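PDB 3K17: Lin0012 protein from Listeria innocua, which probably phosphorylates phosphomevalonate with ATP in the mevalonate route to isopentenyl diphosphate, as a kinase of the GHMP family. Local coordinates for residues L296-E299 against L300-A304; E193-K197 against E198-M202; S326-K329 against E330-E333. All blocks are in the same frame, centred on the assembly; numbering follows the deposited sequence.

Interaction 1 of 3, residues L296-E299 against L300-A304; sequences LLKE and LADSA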
loop_
_atom_site.group_PDB
_atom_site.type_symbol
_atom_site.label_atom_id
_atom_site.label_comp_id
_atom_site.label_asym_id
_atom_site.label_seq_id
_atom_site.Cartn_x
_atom_site.Cartn_y
_atom_site.Cartn_z
ATOM N N LEU A 296 11.030 38.081 21.080
ATOM C CA LEU A 296 10.689 38.011 22.492
ATOM C C LEU A 296 11.888 37.538 23.312
ATOM O O LEU A 296 12.116 38.012 24.425
ATOM C CB LEU A 296 9.492 37.082 22.699
ATOM C CG LEU A 296 8.758 37.208 24.035
ATOM C CD1 LEU A 296 8.488 38.674 24.361
ATOM C CD2 LEU A 296 7.454 36.423 23.955
ATOM N N LEU A 297 12.662 36.610 22.759
ATOM C CA LEU A 297 13.835 36.120 23.463
ATOM C C LEU A 297 14.880 37.229 23.527
ATOM O O LEU A 297 15.623 37.337 24.501
ATOM C CB LEU A 297 14.395 34.874 22.769
ATOM C CG LEU A 297 13.606 33.600 23.094
ATOM C CD1 LEU A 297 14.026 32.452 22.184
ATOM C CD2 LEU A 297 13.831 33.249 24.554
ATOM N N LYS A 298 14.925 38.063 22.494
ATOM C CA LYS A 298 15.870 39.173 22.468
ATOM C C LYS A 298 15.540 40.126 23.612
ATOM O O LYS A 298 16.419 40.526 24.378
ATOM C CB LYS A 298 15.783 39.932 21.139
ATOM C CG LYS A 298 16.710 41.150 21.070
ATOM C CD LYS A 298 16.544 41.907 19.762
ATOM C CE LYS A 298 17.661 42.929 19.567
ATOM N NZ LYS A 298 17.735 43.929 20.671
ATOM N N GLU A 299 14.265 40.490 23.722
ATOM C CA GLU A 299 13.830 41.388 24.786
ATOM C C GLU A 299 14.080 40.752 26.142
ATOM O O GLU A 299 14.444 41.427 27.098
ATOM C CB GLU A 299 12.341 41.712 24.641
ATOM C CG GLU A 299 12.005 42.497 23.394
ATOM C CD GLU A 299 12.855 43.746 23.268
ATOM O OE1 GLU A 299 12.887 44.539 24.234
ATOM O OE2 GLU A 299 13.491 43.932 22.207
ATOM N N LEU A 300 13.883 39.443 26.224
ATOM C CA LEU A 300 14.096 38.737 27.474
ATOM C C LEU A 300 15.558 38.854 27.913
ATOM O O LEU A 300 15.846 39.225 29.053
ATOM C CB LEU A 300 13.685 37.269 27.308
ATOM C CG LEU A 300 13.833 36.326 28.505
ATOM C CD1 LEU A 300 12.874 35.152 28.348
ATOM C CD2 LEU A 300 15.272 35.842 28.608
ATOM N N ALA A 301 16.479 38.557 27.003
ATOM C CA ALA A 301 17.903 38.620 27.313
ATOM C C ALA A 301 18.395 40.054 27.489
ATOM O O ALA A 301 19.211 40.328 28.367
ATOM C CB ALA A 301 18.713 37.916 26.224
ATOM N N ASP A 302 17.911 40.970 26.659
ATOM C CA ASP A 302 18.333 42.362 26.785
ATOM C C ASP A 302 17.993 42.914 28.158
ATOM O O ASP A 302 18.826 43.547 28.807
ATOM C CB ASP A 302 17.684 43.232 25.713
ATOM C CG ASP A 302 18.314 43.034 24.357
ATOM O OD1 ASP A 302 19.460 42.539 24.311
ATOM O OD2 ASP A 302 17.677 43.383 23.342
ATOM N N SER A 303 16.768 42.669 28.608
ATOM C CA SER A 303 16.349 43.156 29.912
ATOM C C SER A 303 17.199 42.530 31.017
ATOM O O SER A 303 17.493 43.175 32.027
ATOM C CB SER A 303 14.862 42.859 30.129
ATOM O OG SER A 303 14.554 41.518 29.791
ATOM N N ALA A 304 17.599 41.276 30.826
ATOM C CA ALA A 304 18.429 40.596 31.813
ATOM C C ALA A 304 19.779 41.305 31.879
ATOM O O ALA A 304 20.344 41.497 32.952
ATOM C CB ALA A 304 18.626 39.137 31.421
#
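K298 and D302, one helical turn apart, form an i to i+4 salt bridge: NZ of K298 lies 2.7 Å from OD2 of D302 and meets the syn lone pair of that oxygen. The lysine chain runs out with CG anti to the backbone N (chi1 178°) and bends only at chi4, which turns the ammonium back onto the carboxylate. The lysine chain also lies against the carboxylate, CG of K298 being 3.3 Å from OD2 of D302. E299 adds a like charge, with OE2 4.4 Å from OD2 of D302; K298 probably offsets part of that repulsion, and R278 binds the other oxygen, OD1, in a second salt bridge.

Backbone bonds of the alpha-helical i to i+4 pattern run through the same turns, from L300 N to L296 O through S303 N to E299 O. The last carbonyl is also approached by a side chain: OG of S303 sits 2.7 Å from O of E299 and equally 2.7 Å from O of L300. Its chi1 of 48° folds the hydroxyl back over the preceding turn, between the two carbonyl oxygens.

Apolar contact is slight, L297 CD2 standing 4.4 Å from L300 CD1, although both leucines are buried.

R278 of helix 267-288, which bridges to D302, also touches A301 and K298. Toward helix 329-341, S303 and A304 pack on L335, and W339 NE1 donates to the carbonyl of L300.

Interaction 2 of 3, residues E193-K197 against E198-M202; sequences EWFMK and EPWPM
E198 lays its aliphatic carbons over one face of the W194 indole, and W200 turns its ring N-H back to the carbonyl of F195; both contacts form where helix 192-197 ends and E198 leaves helical phi/psi. The first is tightly packed although both residues are partly exposed. CG of E198 comes within 3.4 Å of CZ2 of W194 and stands 3.8 Å from the centroid of its six-membered ring, 29° off the ring normal, a CH-pi contact. Both side chains start with CG anti to the backbone N, and the bend of E198 at chi2 brings its carboxylate nearly parallel to the indole, the planes 15° apart. In the backbone, E198 N donates to W194 O at 2.9 Å, the last i to i+4 bond of the helix.

F195 and W200 form the buried part. NE1 of W200 donates to O of F195 at 3.0 Å, a bond bent at 142°, with the acceptor near the ring edge but tilted from the indole plane. The same nitrogen is 3.8 Å from CD1 of F195, at the edge of the phenyl ring, and the two rings are steeply inclined. At the looser margin, CE of selenomethionine M196 reaches CZ2 of W200 at 4.5 Å.

K197 and P199 make up the solvent side. Both are exposed, and they meet through little more than P199 CD against K197 O at 3.6 Å.

Helix 180-187 supplies W182, whose ring meets both W194 and W200, while helix 141-156 packs L150 on M196 and W200 and sends K146 to the carbonyl of E198. Beyond M202 the chain enters strand 204-208.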
loop_
_atom_site.group_PDB
_atom_site.type_symbol
_atom_site.label_atom_id
_atom_site.label_comp_id
_atom_site.label_asym_id
_atom_site.label_seq_id
_atom_site.Cartn_x
_atom_site.Cartn_y
_atom_site.Cartn_z
ATOM N N GLU A 193 23.579 -5.678 26.397
ATOM C CA GLU A 193 24.376 -6.040 27.568
ATOM C C GLU A 193 25.807 -5.542 27.422
ATOM O O GLU A 193 26.429 -5.125 28.396
ATOM C CB GLU A 193 24.380 -7.558 27.776
ATOM C CG GLU A 193 25.168 -7.995 29.008
ATOM C CD GLU A 193 25.137 -9.500 29.230
ATOM O OE1 GLU A 193 25.394 -10.244 28.259
ATOM O OE2 GLU A 193 24.864 -9.935 30.375
ATOM N N TRP A 194 26.321 -5.585 26.198
ATOM C CA TRP A 194 27.674 -5.127 25.919
ATOM C C TRP A 194 27.752 -3.612 26.101
ATOM O O TRP A 194 28.747 -3.082 26.597
ATOM C CB TRP A 194 28.069 -5.492 24.483
ATOM C CG TRP A 194 29.460 -5.078 24.119
ATOM C CD1 TRP A 194 30.609 -5.799 24.294
ATOM C CD2 TRP A 194 29.857 -3.817 23.575
ATOM N NE1 TRP A 194 31.701 -5.060 23.893
ATOM C CE2 TRP A 194 31.267 -3.839 23.448
ATOM C CE3 TRP A 194 29.160 -2.666 23.183
ATOM C CZ2 TRP A 194 31.989 -2.755 22.945
ATOM C CZ3 TRP A 194 29.880 -1.584 22.684
ATOM C CH2 TRP A 194 31.281 -1.640 22.569
ATOM N N PHE A 195 26.697 -2.918 25.689
ATOM C CA PHE A 195 26.646 -1.462 25.807
ATOM C C PHE A 195 26.653 -1.014 27.263
ATOM O O PHE A 195 27.249 0.009 27.599
ATOM C CB PHE A 195 25.380 -0.915 25.124
ATOM C CG PHE A 195 25.564 -0.572 23.671
ATOM C CD1 PHE A 195 26.403 0.474 23.294
ATOM C CD2 PHE A 195 24.862 -1.260 22.683
ATOM C CE1 PHE A 195 26.540 0.839 21.955
ATOM C CE2 PHE A 195 24.988 -0.906 21.332
ATOM C CZ PHE A 195 25.825 0.147 20.965
HETATM N N MSE A 196 25.982 -1.783 28.120
HETATM C CA MSE A 196 25.882 -1.461 29.540
HETATM C C MSE A 196 27.197 -1.631 30.287
HETATM O O MSE A 196 27.488 -0.889 31.223
HETATM C CB MSE A 196 24.819 -2.337 30.214
HETATM C CG MSE A 196 23.391 -2.087 29.748
HETATM SE SE MSE A 196 22.833 -0.234 29.962
HETATM C CE MSE A 196 23.151 0.360 28.150
ATOM N N LYS A 197 27.984 -2.616 29.877
ATOM C CA LYS A 197 29.257 -2.892 30.530
ATOM C C LYS A 197 30.428 -2.139 29.924
ATOM O O LYS A 197 31.453 -1.952 30.573
ATOM C CB LYS A 197 29.544 -4.393 30.495
ATOM C CG LYS A 197 28.558 -5.203 31.314
ATOM C CD LYS A 197 28.906 -6.678 31.341
ATOM C CE LYS A 197 27.941 -7.430 32.249
ATOM N NZ LYS A 197 28.255 -8.881 32.330
ATOM N N GLU A 198 30.280 -1.702 28.682
ATOM C CA GLU A 198 31.358 -0.987 28.020
ATOM C C GLU A 198 31.346 0.515 28.310
ATOM O O GLU A 198 30.314 1.181 28.185
ATOM C CB GLU A 198 31.273 -1.212 26.508
ATOM C CG GLU A 198 32.505 -0.780 25.726
ATOM C CD GLU A 198 33.677 -1.734 25.904
ATOM O OE1 GLU A 198 33.510 -2.764 26.593
ATOM O OE2 GLU A 198 34.761 -1.454 25.346
ATOM N N PRO A 199 32.491 1.068 28.733
ATOM C CA PRO A 199 32.490 2.510 28.996
ATOM C C PRO A 199 32.330 3.239 27.656
ATOM O O PRO A 199 32.965 2.879 26.665
ATOM C CB PRO A 199 33.857 2.749 29.649
ATOM C CG PRO A 199 34.711 1.633 29.099
ATOM C CD PRO A 199 33.771 0.452 29.132
ATOM N N TRP A 200 31.467 4.245 27.620
ATOM C CA TRP A 200 31.243 4.988 26.385
ATOM C C TRP A 200 32.267 6.100 26.212
ATOM O O TRP A 200 32.371 6.987 27.050
ATOM C CB TRP A 200 29.837 5.592 26.389
ATOM C CG TRP A 200 28.734 4.583 26.262
ATOM C CD1 TRP A 200 28.843 3.220 26.358
ATOM C CD2 TRP A 200 27.351 4.861 26.035
ATOM N NE1 TRP A 200 27.607 2.636 26.205
ATOM C CE2 TRP A 200 26.674 3.620 26.005
ATOM C CE3 TRP A 200 26.614 6.043 25.854
ATOM C CZ2 TRP A 200 25.292 3.525 25.802
ATOM C CZ3 TRP A 200 25.236 5.948 25.654
ATOM C CH2 TRP A 200 24.593 4.698 25.629
ATOM N N PRO A 201 33.027 6.078 25.109
ATOM C CA PRO A 201 34.015 7.145 24.934
ATOM C C PRO A 201 33.455 8.563 24.958
ATOM O O PRO A 201 32.358 8.826 24.451
ATOM C CB PRO A 201 34.685 6.796 23.598
ATOM C CG PRO A 201 33.736 5.827 22.939
ATOM C CD PRO A 201 33.176 5.044 24.072
HETATM N N MSE A 202 34.228 9.455 25.577
HETATM C CA MSE A 202 33.915 10.877 25.698
HETATM C C MSE A 202 32.813 11.269 26.666
HETATM O O MSE A 202 32.716 12.432 27.060
HETATM C CB MSE A 202 33.592 11.447 24.328
HETATM C CG MSE A 202 34.772 11.442 23.398
HETATM SE SE MSE A 202 34.268 11.969 21.636
HETATM C CE MSE A 202 35.341 10.702 20.644
#

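Interaction 3 of 3, residues S326-K329 against E330-E333; sequences SKTK and ELAE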
loop_
_atom_site.group_PDB
_atom_site.type_symbol
_atom_site.label_atom_id
_atom_site.label_comp_id
_atom_site.label_asym_id
_atom_site.label_seq_id
_atom_site.Cartn_x
_atom_site.Cartn_y
_atom_site.Cartn_z
ATOM N N SER A 326 20.806 37.061 37.745
ATOM C CA SER A 326 20.765 38.441 38.238
ATOM C C SER A 326 21.588 38.640 39.515
ATOM O O SER A 326 21.718 37.726 40.332
ATOM C CB SER A 326 19.313 38.877 38.498
ATOM O OG SER A 326 18.585 38.996 37.284
ATOM N N LYS A 327 22.125 39.846 39.686
ATOM C CA LYS A 327 22.946 40.178 40.853
ATOM C C LYS A 327 22.279 39.965 42.203
ATOM O O LYS A 327 22.924 39.518 43.152
ATOM C CB LYS A 327 23.420 41.627 40.780
ATOM C CG LYS A 327 24.748 41.824 40.086
ATOM C CD LYS A 327 24.634 41.719 38.584
ATOM C CE LYS A 327 25.978 42.035 37.948
ATOM N NZ LYS A 327 26.466 43.369 38.387
ATOM N N THR A 328 20.995 40.298 42.301
ATOM C CA THR A 328 20.278 40.149 43.562
ATOM C C THR A 328 18.854 39.695 43.316
ATOM O O THR A 328 18.375 39.729 42.183
ATOM C CB THR A 328 20.208 41.487 44.332
ATOM O OG1 THR A 328 19.423 42.426 43.583
ATOM C CG2 THR A 328 21.603 42.063 44.541
ATOM N N LYS A 329 18.180 39.277 44.381
ATOM C CA LYS A 329 16.795 38.849 44.281
ATOM C C LYS A 329 15.976 40.041 43.798
ATOM O O LYS A 329 15.125 39.914 42.916
ATOM C CB LYS A 329 16.259 38.406 45.646
ATOM C CG LYS A 329 16.932 37.198 46.264
ATOM C CD LYS A 329 16.284 36.878 47.614
ATOM C CE LYS A 329 17.034 35.789 48.378
ATOM N NZ LYS A 329 17.004 34.471 47.688
ATOM N N GLU A 330 16.249 41.202 44.389
ATOM C CA GLU A 330 15.540 42.428 44.040
ATOM C C GLU A 330 15.661 42.741 42.558
ATOM O O GLU A 330 14.689 43.142 41.923
ATOM C CB GLU A 330 16.072 43.611 44.859
ATOM C CG GLU A 330 15.763 43.551 46.357
ATOM C CD GLU A 330 16.317 42.305 47.040
ATOM O OE1 GLU A 330 17.467 41.908 46.730
ATOM O OE2 GLU A 330 15.606 41.733 47.897
ATOM N N LEU A 331 16.857 42.568 42.008
ATOM C CA LEU A 331 17.071 42.841 40.594
ATOM C C LEU A 331 16.374 41.779 39.750
ATOM O O LEU A 331 15.937 42.048 38.628
ATOM C CB LEU A 331 18.569 42.874 40.284
ATOM C CG LEU A 331 19.286 44.102 40.853
ATOM C CD1 LEU A 331 20.806 43.925 40.770
ATOM C CD2 LEU A 331 18.834 45.338 40.077
ATOM N N ALA A 332 16.270 40.577 40.306
ATOM C CA ALA A 332 15.617 39.472 39.619
ATOM C C ALA A 332 14.130 39.782 39.523
ATOM O O ALA A 332 13.508 39.556 38.488
ATOM C CB ALA A 332 15.844 38.168 40.388
ATOM N N GLU A 333 13.565 40.314 40.604
ATOM C CA GLU A 333 12.147 40.659 40.634
ATOM C C GLU A 333 11.846 41.780 39.642
ATOM O O GLU A 333 10.812 41.763 38.971
ATOM C CB GLU A 333 11.732 41.072 42.048
ATOM C CG GLU A 333 11.984 39.980 43.087
ATOM C CD GLU A 333 11.640 40.414 44.503
ATOM O OE1 GLU A 333 12.036 41.533 44.894
ATOM O OE2 GLU A 333 10.988 39.630 45.227
#
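The backbone passes from the extended conformation of T328 straight into helical angles at K329, and the first helical bonds follow at once, A332 N to T328 O at 2.9 Å and E333 N to K329 O at 2.8 Å. T328 is the N-cap. Its OG1 accepts from L331 N at 3.0 Å, with an N-H...O angle of 155°, and so occupies an amide that has no carbonyl a full turn earlier within the helix. The threonine chi1 of 65° sets OG1 between N and the carbonyl carbon, facing the opening turn.

L331 crosses the same hydroxyl obliquely, its CG 3.2 Å from OG1 of T328. One branch goes further, CD1 reaching CB of K327 at 3.5 Å, closer than usual for two carbons. E330 curls back over the start of the helix, placing OE1 3.7 Å from CB of T328. On the buried side, CB of S326 packs 4.0 Å from CB of A332.

S326 ends strand 321-326 and pairs through its backbone with T214 of strand 214-219. A332 rests on T214 and S216 of that strand, setting the start of helix 329-341 against the sheet.

In the fold
Along the chain the order is interaction 2, interaction 1, interaction 3. Interactions 1 and 3 both belong to the C-terminal GHMP kinase region, on the same side of the chain's centre, with centres about 15 Å apart and nearest atoms about 5 Å apart. Their helices, 295-306 and 329-341, are separated in sequence by strands 310-313 and 321-326 of the four-stranded antiparallel sheet, and they pack together through L335 and W339. Interaction 2 lies on the opposite side, its centre about 42 Å from that of interaction 1 and 44 Å from that of interaction 3; its loop leads into strand 204-208 of the mixed sheet. The contacts thus mark two separate places in the chain: the C-terminal helix-and-sheet layer, and a helix end beside the mixed sheet.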